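PDB 6FMH: membrane attack complex assembly inhibitor BGA71 from Borreliella bavariensis, which inhibits assembly of the complement membrane attack complex and, as an outer surface protein, probably shields the Lyme disease spirochaete from host immunity. Local coordinates for residues 62-67 with 105-110; 77-82 with 153-158. All coordinates share one frame; numbering follows the deposited sequence.

Contact 1: residues 62-67 with 105-110; sequences KRTIYS and ASIQYD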
loop_
_atom_site.group_PDB
_atom_site.type_symbol
_atom_site.label_atom_id
_atom_site.label_comp_id
_atom_site.label_asym_id
_atom_site.label_seq_id
_atom_site.Cartn_x
_atom_site.Cartn_y
_atom_site.Cartn_z
ATOM N N LYS A 62 -4.633 9.744 -10.549
ATOM C CA LYS A 62 -3.499 10.660 -10.751
ATOM C C LYS A 62 -2.132 9.978 -10.898
ATOM O O LYS A 62 -1.287 10.456 -11.659
ATOM C CB LYS A 62 -3.398 11.651 -9.599
ATOM C CG LYS A 62 -4.492 12.698 -9.600
ATOM C CD LYS A 62 -4.422 13.478 -8.307
ATOM C CE LYS A 62 -5.465 14.549 -8.229
ATOM N NZ LYS A 62 -5.617 15.008 -6.812
ATOM N N ARG A 63 -1.910 8.901 -10.151
ATOM C CA ARG A 63 -0.657 8.157 -10.294
ATOM C C ARG A 63 -0.430 7.801 -11.752
ATOM O O ARG A 63 0.642 8.029 -12.311
ATOM C CB ARG A 63 -0.657 6.895 -9.432
ATOM C CG ARG A 63 -0.625 7.145 -7.929
ATOM C CD ARG A 63 -1.106 5.983 -6.987
ATOM N NE ARG A 63 -0.042 4.997 -6.948
ATOM C CZ ARG A 63 -0.117 3.748 -6.446
ATOM N NH1 ARG A 63 -1.177 3.321 -5.823
ATOM N NH2 ARG A 63 0.943 2.961 -6.521
ATOM N N THR A 64 -1.462 7.262 -12.394
ATOM C CA THR A 64 -1.322 6.850 -13.815
ATOM C C THR A 64 -1.235 8.015 -14.757
ATOM O O THR A 64 -0.340 8.122 -15.537
ATOM C CB THR A 64 -2.456 5.892 -14.273
ATOM O OG1 THR A 64 -2.201 4.566 -13.773
ATOM C CG2 THR A 64 -2.469 5.777 -15.772
ATOM N N ILE A 65 -2.122 8.968 -14.559
ATOM C CA ILE A 65 -2.209 10.138 -15.456
ATOM C C ILE A 65 -0.973 10.992 -15.384
ATOM O O ILE A 65 -0.333 11.239 -16.387
ATOM C CB ILE A 65 -3.432 11.035 -15.109
ATOM C CG1 ILE A 65 -4.747 10.266 -15.222
ATOM C CG2 ILE A 65 -3.467 12.284 -15.990
ATOM C CD1 ILE A 65 -5.384 10.323 -16.562
ATOM N N TYR A 66 -0.631 11.423 -14.173
ATOM C CA TYR A 66 0.453 12.383 -13.950
ATOM C C TYR A 66 1.761 11.792 -14.353
ATOM O O TYR A 66 2.625 12.483 -14.907
ATOM C CB TYR A 66 0.506 12.779 -12.488
ATOM C CG TYR A 66 -0.569 13.761 -12.004
ATOM C CD1 TYR A 66 -1.792 13.868 -12.614
ATOM C CD2 TYR A 66 -0.316 14.576 -10.915
ATOM C CE1 TYR A 66 -2.745 14.730 -12.153
ATOM C CE2 TYR A 66 -1.248 15.462 -10.449
ATOM C CZ TYR A 66 -2.468 15.543 -11.088
ATOM O OH TYR A 66 -3.426 16.395 -10.595
ATOM N N SER A 67 1.948 10.522 -14.034
ATOM C CA SER A 67 3.210 9.848 -14.389
ATOM C C SER A 67 3.221 9.756 -15.885
ATOM O O SER A 67 4.287 9.824 -16.480
ATOM C CB SER A 67 3.372 8.446 -13.730
ATOM O OG SER A 67 2.521 7.496 -14.347
ATOM N N ALA A 105 -8.164 3.848 -14.059
ATOM C CA ALA A 105 -8.167 3.271 -12.754
ATOM C C ALA A 105 -7.754 1.797 -12.775
ATOM O O ALA A 105 -7.208 1.278 -11.797
ATOM C CB ALA A 105 -9.558 3.453 -12.083
ATOM N N SER A 106 -8.067 1.126 -13.862
ATOM C CA SER A 106 -7.800 -0.306 -13.980
ATOM C C SER A 106 -6.342 -0.524 -14.272
ATOM O O SER A 106 -5.734 -1.471 -13.818
ATOM C CB SER A 106 -8.676 -0.895 -15.100
ATOM O OG SER A 106 -10.077 -0.769 -14.739
ATOM N N ILE A 107 -5.787 0.352 -15.086
ATOM C CA ILE A 107 -4.382 0.315 -15.410
ATOM C C ILE A 107 -3.614 0.398 -14.114
ATOM O O ILE A 107 -2.744 -0.393 -13.834
ATOM C CB ILE A 107 -4.033 1.430 -16.395
ATOM C CG1 ILE A 107 -4.564 1.045 -17.777
ATOM C CG2 ILE A 107 -2.533 1.631 -16.492
ATOM C CD1 ILE A 107 -4.762 2.223 -18.709
ATOM N N GLN A 108 -4.018 1.325 -13.273
ATOM C CA GLN A 108 -3.398 1.465 -11.971
ATOM C C GLN A 108 -3.654 0.250 -11.118
ATOM O O GLN A 108 -2.726 -0.250 -10.476
ATOM C CB GLN A 108 -3.937 2.686 -11.260
ATOM C CG GLN A 108 -3.042 3.276 -10.168
ATOM C CD GLN A 108 -1.555 3.456 -10.511
ATOM O OE1 GLN A 108 -1.203 4.081 -11.478
ATOM N NE2 GLN A 108 -0.689 2.890 -9.691
ATOM N N TYR A 109 -4.874 -0.213 -10.959
ATOM C CA TYR A 109 -5.134 -1.268 -10.006
ATOM C C TYR A 109 -4.357 -2.521 -10.273
ATOM O O TYR A 109 -3.963 -3.218 -9.364
ATOM C CB TYR A 109 -6.633 -1.597 -9.856
ATOM C CG TYR A 109 -6.895 -2.868 -9.019
ATOM C CD1 TYR A 109 -6.798 -2.841 -7.641
ATOM C CD2 TYR A 109 -7.175 -4.090 -9.617
ATOM C CE1 TYR A 109 -6.984 -3.972 -6.899
ATOM C CE2 TYR A 109 -7.364 -5.210 -8.869
ATOM C CZ TYR A 109 -7.260 -5.138 -7.510
ATOM O OH TYR A 109 -7.440 -6.213 -6.719
ATOM N N ASP A 110 -4.183 -2.836 -11.521
ATOM C CA ASP A 110 -3.453 -3.994 -11.866
ATOM C C ASP A 110 -2.093 -3.966 -11.264
ATOM O O ASP A 110 -1.647 -4.917 -10.731
ATOM C CB ASP A 110 -3.370 -4.104 -13.365
ATOM C CG ASP A 110 -4.557 -4.733 -13.958
ATOM O OD1 ASP A 110 -5.520 -4.985 -13.296
ATOM O OD2 ASP A 110 -4.538 -4.996 -15.105
#
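Q108 reaches across to R63 and T64 where two helices of this all-helical BbCRASP-1-family fold cross steeply, their short segments running at 105° to each other with axes 8.9 Å apart. T64 suits the crossing because it is small and carries a hydroxyl; its CA lies 6.1 Å from the CA of Q108. The glutamine side chain begins beside that hydroxyl, with Q108 CB 3.6 Å from T64 OG1. Q108 CG stays by the same hydroxyl, 3.9 Å from T64 OG1. CG stands anti to the backbone N (chi1 -157°), and a bend at chi2 then lays the chain past T64, the two side chains sliding by each other in opposite directions. At CD the amide comes up against the aliphatic base of the arginine, 3.7 Å from R63 CB. Its oxygen OE1 accepts a hydrogen bond of 2.5 Å from T64 OG1, the donor tilted 20° from the carbonyl plane, so a polar group buried between helices is answered by another. A weak hydrogen bond from R148 NH1, on helix 127-163, reaches the same oxygen. I107, one residue earlier, adds a methyl, CG2, at van der Waals range of the T64 hydroxyl, and itself packs on R148 and F151. R63 must serve several partners: its NH1 is hydrogen-bonded to Q60 OE1 and forms a salt bridge with D112 OD2, while I31 of helix 12-36 touches its chain. A105 and Y109, pointing away from 62-67, pack on I123 of the second subunit, so helix 90-123 also lines the dimer contact. At the far tip of Q108, NE2 sits over the centre of the R63 guanidinium, above one face, its nearest atom being R63 CZ at 3.4 Å.

Contact 2: residues 77-82 with 153-158; sequences NTLKEI and KKLNET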
loop_
_atom_site.group_PDB
_atom_site.type_symbol
_atom_site.label_atom_id
_atom_site.label_comp_id
_atom_site.label_asym_id
_atom_site.label_seq_id
_atom_site.Cartn_x
_atom_site.Cartn_y
_atom_site.Cartn_z
ATOM N N ASN A 77 -3.544 19.988 -17.494
ATOM C CA ASN A 77 -4.634 20.946 -17.650
ATOM C C ASN A 77 -5.395 20.712 -18.932
ATOM O O ASN A 77 -6.599 20.847 -18.975
ATOM C CB ASN A 77 -4.102 22.386 -17.597
ATOM C CG ASN A 77 -3.857 22.881 -16.197
ATOM O OD1 ASN A 77 -2.774 23.398 -15.927
ATOM N ND2 ASN A 77 -4.822 22.762 -15.301
ATOM N N THR A 78 -4.682 20.381 -19.981
ATOM C CA THR A 78 -5.312 20.069 -21.272
ATOM C C THR A 78 -6.220 18.866 -21.164
ATOM O O THR A 78 -7.340 18.854 -21.722
ATOM C CB THR A 78 -4.225 19.752 -22.295
ATOM O OG1 THR A 78 -3.235 20.800 -22.230
ATOM C CG2 THR A 78 -4.770 19.670 -23.668
ATOM N N LEU A 79 -5.730 17.848 -20.456
ATOM C CA LEU A 79 -6.501 16.659 -20.273
ATOM C C LEU A 79 -7.732 16.993 -19.458
ATOM O O LEU A 79 -8.804 16.429 -19.663
ATOM C CB LEU A 79 -5.678 15.581 -19.556
ATOM C CG LEU A 79 -6.413 14.244 -19.238
ATOM C CD1 LEU A 79 -7.323 13.745 -20.351
ATOM C CD2 LEU A 79 -5.425 13.151 -18.913
ATOM N N LYS A 80 -7.559 17.875 -18.494
ATOM C CA LYS A 80 -8.673 18.349 -17.677
ATOM C C LYS A 80 -9.760 18.985 -18.547
ATOM O O LYS A 80 -10.944 18.733 -18.382
ATOM C CB LYS A 80 -8.139 19.345 -16.669
ATOM C CG LYS A 80 -9.194 19.998 -15.839
ATOM C CD LYS A 80 -8.600 20.794 -14.670
ATOM C CE LYS A 80 -9.730 21.554 -14.000
ATOM N NZ LYS A 80 -9.315 22.215 -12.742
ATOM N N GLU A 81 -9.342 19.805 -19.498
ATOM C CA GLU A 81 -10.296 20.434 -20.368
ATOM C C GLU A 81 -11.025 19.377 -21.210
ATOM O O GLU A 81 -12.253 19.366 -21.295
ATOM C CB GLU A 81 -9.602 21.496 -21.199
ATOM C CG GLU A 81 -10.457 22.156 -22.279
ATOM C CD GLU A 81 -9.714 23.284 -22.982
ATOM O OE1 GLU A 81 -9.080 24.043 -22.273
ATOM O OE2 GLU A 81 -9.752 23.430 -24.229
ATOM N N ILE A 82 -10.265 18.476 -21.820
ATOM C CA ILE A 82 -10.837 17.360 -22.557
ATOM C C ILE A 82 -11.947 16.659 -21.750
ATOM O O ILE A 82 -13.088 16.497 -22.243
ATOM C CB ILE A 82 -9.786 16.289 -22.934
ATOM C CG1 ILE A 82 -8.848 16.840 -23.991
ATOM C CG2 ILE A 82 -10.508 15.055 -23.494
ATOM C CD1 ILE A 82 -7.578 16.071 -24.222
ATOM N N LYS A 153 1.970 6.466 -23.643
ATOM C CA LYS A 153 2.373 6.809 -24.997
ATOM C C LYS A 153 1.118 7.344 -25.719
ATOM O O LYS A 153 1.098 8.490 -26.157
ATOM C CB LYS A 153 2.959 5.601 -25.687
ATOM C CG LYS A 153 3.955 5.913 -26.792
ATOM C CD LYS A 153 5.355 6.214 -26.224
ATOM C CE LYS A 153 6.357 6.537 -27.363
ATOM N NZ LYS A 153 7.675 7.036 -26.859
ATOM N N LYS A 154 0.043 6.565 -25.670
ATOM C CA LYS A 154 -1.205 6.964 -26.241
ATOM C C LYS A 154 -1.716 8.270 -25.712
ATOM O O LYS A 154 -2.207 9.090 -26.478
ATOM C CB LYS A 154 -2.273 5.918 -25.997
ATOM C CG LYS A 154 -3.408 5.987 -27.014
ATOM C CD LYS A 154 -3.077 5.182 -28.250
ATOM C CE LYS A 154 -4.021 5.460 -29.399
ATOM N NZ LYS A 154 -3.387 6.130 -30.575
ATOM N N LEU A 155 -1.606 8.487 -24.401
ATOM C CA LEU A 155 -2.098 9.728 -23.778
ATOM C C LEU A 155 -1.336 10.998 -24.236
ATOM O O LEU A 155 -1.929 12.077 -24.383
ATOM C CB LEU A 155 -2.073 9.603 -22.278
ATOM C CG LEU A 155 -2.659 10.762 -21.437
ATOM C CD1 LEU A 155 -4.062 11.144 -21.867
ATOM C CD2 LEU A 155 -2.648 10.407 -19.977
ATOM N N ASN A 156 -0.056 10.857 -24.549
ATOM C CA ASN A 156 0.706 12.008 -25.055
ATOM C C ASN A 156 0.340 12.359 -26.484
ATOM O O ASN A 156 0.255 13.550 -26.856
ATOM C CB ASN A 156 2.171 11.782 -24.864
ATOM C CG ASN A 156 2.556 12.042 -23.453
ATOM O OD1 ASN A 156 2.612 13.181 -23.032
ATOM N ND2 ASN A 156 2.788 10.967 -22.668
ATOM N N GLU A 157 0.079 11.298 -27.253
ATOM C CA GLU A 157 -0.388 11.435 -28.616
ATOM C C GLU A 157 -1.771 12.133 -28.658
ATOM O O GLU A 157 -2.062 12.940 -29.535
ATOM C CB GLU A 157 -0.454 10.090 -29.354
ATOM C CG GLU A 157 -1.370 10.297 -30.520
ATOM C CD GLU A 157 -1.812 9.070 -31.192
ATOM O OE1 GLU A 157 -1.903 8.037 -30.548
ATOM O OE2 GLU A 157 -2.101 9.134 -32.372
ATOM N N THR A 158 -2.588 11.857 -27.668
ATOM C CA THR A 158 -3.866 12.486 -27.556
ATOM C C THR A 158 -3.790 13.984 -27.175
ATOM O O THR A 158 -4.450 14.814 -27.809
ATOM C CB THR A 158 -4.679 11.707 -26.556
ATOM O OG1 THR A 158 -5.045 10.468 -27.140
ATOM C CG2 THR A 158 -5.955 12.448 -26.130
#
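L79 and L155 meet through their terminal methyls, L79 CD2 lying 3.8 Å from L155 CD1. The second methyl of L155, CD2, is 4.0 Å from the same L79 CD2, which therefore rests against both branches of the leucine it faces. The two side chains cross at about a right angle. Both leucines have CG anti to the backbone N (L79 chi1 178°, L155 chi1 -175°), and for L155, whose CB leaves its helix obliquely to the partner, this carries the methyls across. One turn further along each helix a looser contact follows, I82 CD1 to T158 CG2 at 4.4 Å. This is plain apolar packing between helix 73-88 and helix 127-163 of the helical fold, with no hydrogen bond between the two segments, and branched aliphatic chains suit it because their methyls bridge two helices whose nearest CA atoms, of L79 and T158, are 8.8 Å apart. A threonine fits here by offering its methyl to I82 while its hydroxyl turns to other company: T158 OG1 is hydrogen-bonded to Y184 OH and to Y179 OH. Further out, I159 touches L79, and L69 and S68 lie against L155. Y162 and L176 cover I82, the latter from helix 173-183. N156 OD1 accepts a hydrogen bond from K75 NZ, tying helix 127-163 to the start of helix 73-88.

Contacts 1 and 2 lie 14 Å apart between centres and meet directly through I65 CG2 and L79 CD2, 3.6 Å from each other. Helix 55-68, which supplies 62-67, thus packs against 77-82 on the helix that follows it. Helix 127-163 is common ground as well: it carries 153-158, and just before that segment its R148 and F151 touch T64. Along the chain the segments of the two contacts alternate. Contact 1 sits about 2 Å from the chain's centre, measured from its own centre, and combines polar with apolar groups; contact 2, about 12 Å out, is apolar. The second subunit reaches only contact 1, through helix 90-123.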